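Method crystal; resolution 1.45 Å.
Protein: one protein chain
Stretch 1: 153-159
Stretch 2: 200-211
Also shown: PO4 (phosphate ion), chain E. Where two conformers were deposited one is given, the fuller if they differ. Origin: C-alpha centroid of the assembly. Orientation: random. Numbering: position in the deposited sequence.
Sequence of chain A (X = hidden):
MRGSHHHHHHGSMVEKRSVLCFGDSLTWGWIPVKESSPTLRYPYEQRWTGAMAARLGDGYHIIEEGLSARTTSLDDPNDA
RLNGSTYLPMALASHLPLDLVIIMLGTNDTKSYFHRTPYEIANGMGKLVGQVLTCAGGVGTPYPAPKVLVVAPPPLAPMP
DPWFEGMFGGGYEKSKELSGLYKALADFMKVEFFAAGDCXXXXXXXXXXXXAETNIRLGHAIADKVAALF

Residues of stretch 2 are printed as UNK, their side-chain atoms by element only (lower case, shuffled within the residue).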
# COMPACT_ATOMS: atom_id res chain seq x y z
N PRO A 153 0.84 -19.18 -28.01
CA PRO A 153 -0.48 -19.22 -28.65
C PRO A 153 -0.37 -18.88 -30.13
O PRO A 153 0.63 -18.28 -30.56
CB PRO A 153 -1.26 -18.13 -27.89
CG PRO A 153 -0.18 -17.16 -27.47
CD PRO A 153 1.01 -18.01 -27.14
N PRO A 154 -1.35 -19.26 -30.94
CA PRO A 154 -1.31 -18.88 -32.35
C PRO A 154 -1.49 -17.39 -32.49
O PRO A 154 -2.14 -16.74 -31.65
CB PRO A 154 -2.50 -19.65 -32.96
CG PRO A 154 -3.47 -19.79 -31.85
CD PRO A 154 -2.62 -19.92 -30.57
N PRO A 155 -0.92 -16.78 -33.54
CA PRO A 155 -1.09 -15.34 -33.73
C PRO A 155 -2.55 -14.94 -33.89
O PRO A 155 -3.38 -15.72 -34.37
CB PRO A 155 -0.31 -15.06 -35.03
CG PRO A 155 0.63 -16.18 -35.19
CD PRO A 155 -0.03 -17.38 -34.55
N LEU A 156 -2.84 -13.70 -33.52
CA LEU A 156 -4.16 -13.11 -33.73
C LEU A 156 -4.47 -13.01 -35.23
O LEU A 156 -3.58 -13.07 -36.09
CB LEU A 156 -4.21 -11.73 -33.11
CG LEU A 156 -4.11 -11.68 -31.59
CD1 LEU A 156 -3.87 -10.27 -31.11
CD2 LEU A 156 -5.39 -12.21 -30.95
N ALA A 157 -5.76 -12.85 -35.53
CA ALA A 157 -6.25 -12.66 -36.89
C ALA A 157 -7.03 -11.35 -36.99
O ALA A 157 -7.31 -10.71 -35.97
CB ALA A 157 -7.14 -13.84 -37.28
N PRO A 158 -7.39 -10.90 -38.19
CA PRO A 158 -8.23 -9.71 -38.31
C PRO A 158 -9.54 -9.91 -37.57
O PRO A 158 -10.08 -11.03 -37.52
CB PRO A 158 -8.46 -9.60 -39.82
CG PRO A 158 -7.19 -10.19 -40.40
CD PRO A 158 -6.92 -11.36 -39.51
N MET A 159 -10.07 -8.83 -37.00
CA MET A 159 -11.23 -8.90 -36.11
C MET A 159 -12.35 -8.02 -36.63
O MET A 159 -12.19 -6.79 -36.70
CB MET A 159 -10.85 -8.45 -34.70
CG MET A 159 -9.79 -9.32 -34.03
SD MET A 159 -9.04 -8.43 -32.68
CE MET A 159 -8.13 -7.18 -33.57
N UNK A 200 -1.75 -25.01 -35.72
CA UNK A 200 -3.08 -24.44 -35.88
C UNK A 200 -2.96 -22.95 -36.19
O UNK A 200 -1.89 -22.35 -36.07
c UNK A 200 -4.16 -26.19 -34.37
c UNK A 200 -3.37 -23.94 -33.40
c UNK A 200 -4.40 -23.54 -32.37
c UNK A 200 -3.97 -24.67 -34.62
N UNK A 201 -4.09 -22.36 -36.57
CA UNK A 201 -4.22 -20.92 -36.71
C UNK A 201 -5.44 -20.46 -35.92
O UNK A 201 -6.31 -21.26 -35.56
o UNK A 201 -5.56 -20.93 -38.76
c UNK A 201 -4.35 -20.50 -38.19
N UNK A 202 -5.49 -19.16 -35.63
CA UNK A 202 -6.68 -18.59 -35.00
C UNK A 202 -7.78 -18.50 -36.06
O UNK A 202 -7.72 -17.64 -36.94
c UNK A 202 -6.35 -17.20 -34.45
o UNK A 202 -5.30 -17.31 -33.49
c UNK A 202 -7.57 -16.57 -33.79
N UNK A 203 -8.79 -19.38 -35.98
CA UNK A 203 -9.77 -19.53 -37.04
C UNK A 203 -11.18 -19.10 -36.65
O UNK A 203 -12.10 -19.22 -37.49
o UNK A 203 -10.47 -23.16 -37.00
o UNK A 203 -10.22 -21.73 -35.35
c UNK A 203 -10.19 -22.01 -36.56
c UNK A 203 -9.77 -20.98 -37.58
N UNK A 204 -11.39 -18.60 -35.43
CA UNK A 204 -12.72 -18.20 -35.03
C UNK A 204 -13.15 -16.90 -35.69
O UNK A 204 -12.33 -16.06 -36.05
N UNK A 205 -14.48 -16.74 -35.82
CA UNK A 205 -15.03 -15.60 -36.56
C UNK A 205 -14.62 -14.26 -35.94
O UNK A 205 -14.56 -13.24 -36.63
c UNK A 205 -17.25 -15.88 -35.37
c UNK A 205 -16.57 -15.72 -36.72
c UNK A 205 -17.14 -14.53 -37.49
c UNK A 205 -16.41 -14.22 -38.80
N UNK A 206 -14.33 -14.24 -34.63
CA UNK A 206 -13.94 -13.00 -33.98
C UNK A 206 -12.47 -12.62 -34.15
O UNK A 206 -12.11 -11.51 -33.75
c UNK A 206 -13.74 -14.14 -31.68
c UNK A 206 -14.35 -12.99 -32.49
o UNK A 206 -12.79 -14.81 -32.15
o UNK A 206 -14.21 -14.35 -30.53
N UNK A 207 -11.63 -13.47 -34.76
CA UNK A 207 -10.21 -13.21 -34.91
C UNK A 207 -9.36 -13.48 -33.68
O UNK A 207 -8.17 -13.14 -33.68
N UNK A 208 -9.94 -14.08 -32.62
CA UNK A 208 -9.26 -14.28 -31.33
C UNK A 208 -9.37 -15.74 -30.88
O UNK A 208 -8.38 -16.35 -30.46
c UNK A 208 -10.64 -10.94 -30.00
c UNK A 208 -9.24 -13.63 -28.89
c UNK A 208 -9.64 -11.88 -30.62
c UNK A 208 -9.86 -13.35 -30.25
N UNK A 209 -10.56 -16.32 -30.97
CA UNK A 209 -10.80 -17.64 -30.43
C UNK A 209 -10.82 -18.70 -31.53
O UNK A 209 -10.60 -18.40 -32.71
c UNK A 209 -12.51 -14.62 -27.55
n UNK A 209 -11.67 -15.26 -26.77
c UNK A 209 -11.37 -16.48 -27.34
c UNK A 209 -12.04 -16.55 -28.51
c UNK A 209 -12.07 -17.61 -29.57
n UNK A 209 -12.74 -15.36 -28.62
N UNK A 210 -11.02 -19.96 -31.13
CA UNK A 210 -10.80 -21.11 -32.00
C UNK A 210 -12.06 -21.95 -32.16
O UNK A 210 -12.94 -21.97 -31.30
c UNK A 210 -9.67 -21.99 -31.43
c UNK A 210 -7.66 -20.73 -32.09
c UNK A 210 -7.53 -22.40 -30.25
c UNK A 210 -8.38 -21.35 -30.93
N UNK A 211 -12.14 -22.64 -33.30
CA UNK A 211 -13.19 -23.60 -33.56
C UNK A 211 -12.94 -24.90 -32.80
O UNK A 211 -11.83 -25.17 -32.34
o UNK A 211 -12.14 -24.68 -35.47
c UNK A 211 -13.24 -23.91 -35.06
P PO4 E . -9.54 -13.89 -24.17
O1 PO4 E . -8.80 -14.67 -23.12
O2 PO4 E . -8.73 -13.88 -25.44
O3 PO4 E . -10.97 -14.29 -24.44
O4 PO4 E . -9.80 -12.50 -23.71
O HOH W 1 -3.10 -17.76 -36.19

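Position 200 carries four carbons, forked at the first, with one arm two carbons long. The end of that arm lies 3.9 Å from Pro 154 CG. This is Ile 200, and the atom is its CD1.

Position 201 has one carbon and then one oxygen. Its CA-to-CB bond points away from stretch 1. It is Ser 201.

Position 202 has a first carbon bearing one oxygen and one carbon. The oxygen lies 2.6 Å from Pro 155 O. This is Thr 202, and OG1 donates a hydrogen bond to that carbonyl. Water 1 donates to Pro 155 O (2.7 Å) and accepts from Thr 202 N (2.8 Å).

Position 203 has two carbons, the second with two oxygens, and does not touch stretch 1. The oxygens take hydrogen bonds from N and the side chain of position 211. It is Asp 203.

Position 204 has no side chain. An ideal CB would lie 2.4 Å from the backbone O of position 209. It is Gly 204, the start of a type I turn.

Position 205 has four carbons, forked at the first, with one two-carbon arm. It is exposed and makes no contact: Ile 205.

Position 206 has two carbons and a terminal pair of oxygens. One oxygen accepts from the backbone N of 208 and 209, and the other from the ring of 209. Its backbone O is 3.2 Å from Met 159 CG. It is Asp 206.

Position 207 has no side chain, and phi is 80°. An ideal CB would clash with Pro 158 O at 2.3 Å. It is Gly 207.

Position 208 has four carbons, forked like 205. The longer arm approaches Leu 156 and Met 159. In Ile 208, CD1 is 4.0 Å from Met 159 SD.

Position 209 has one carbon and a five-membered ring with two nitrogens. It is His 209. ND1 donates to Asp 206 OD2 (2.6 Å), and NE2 to phosphate O3 (2.6 Å).

Position 210 has four carbons, forked at the second. One end carbon lies 4.3 Å from Pro 154 CG. It is Leu 210, and that atom is CD2.

Position 211 has one carbon and one oxygen. It is Ser 211, which caps the following helix.

Two direct hydrogen bonds hold the stretches: Thr 202 OG1 to Pro 155 O, and Ala 157 N to Gly 207 O (3.1 Å). Pro 154 packs on Ile 200 and Leu 210, and Ile 208 on Leu 156 and Met 159. The bare Gly 207 lets the backbones come close.

Stretch 2 200-211: ISTDGIDGIHLS
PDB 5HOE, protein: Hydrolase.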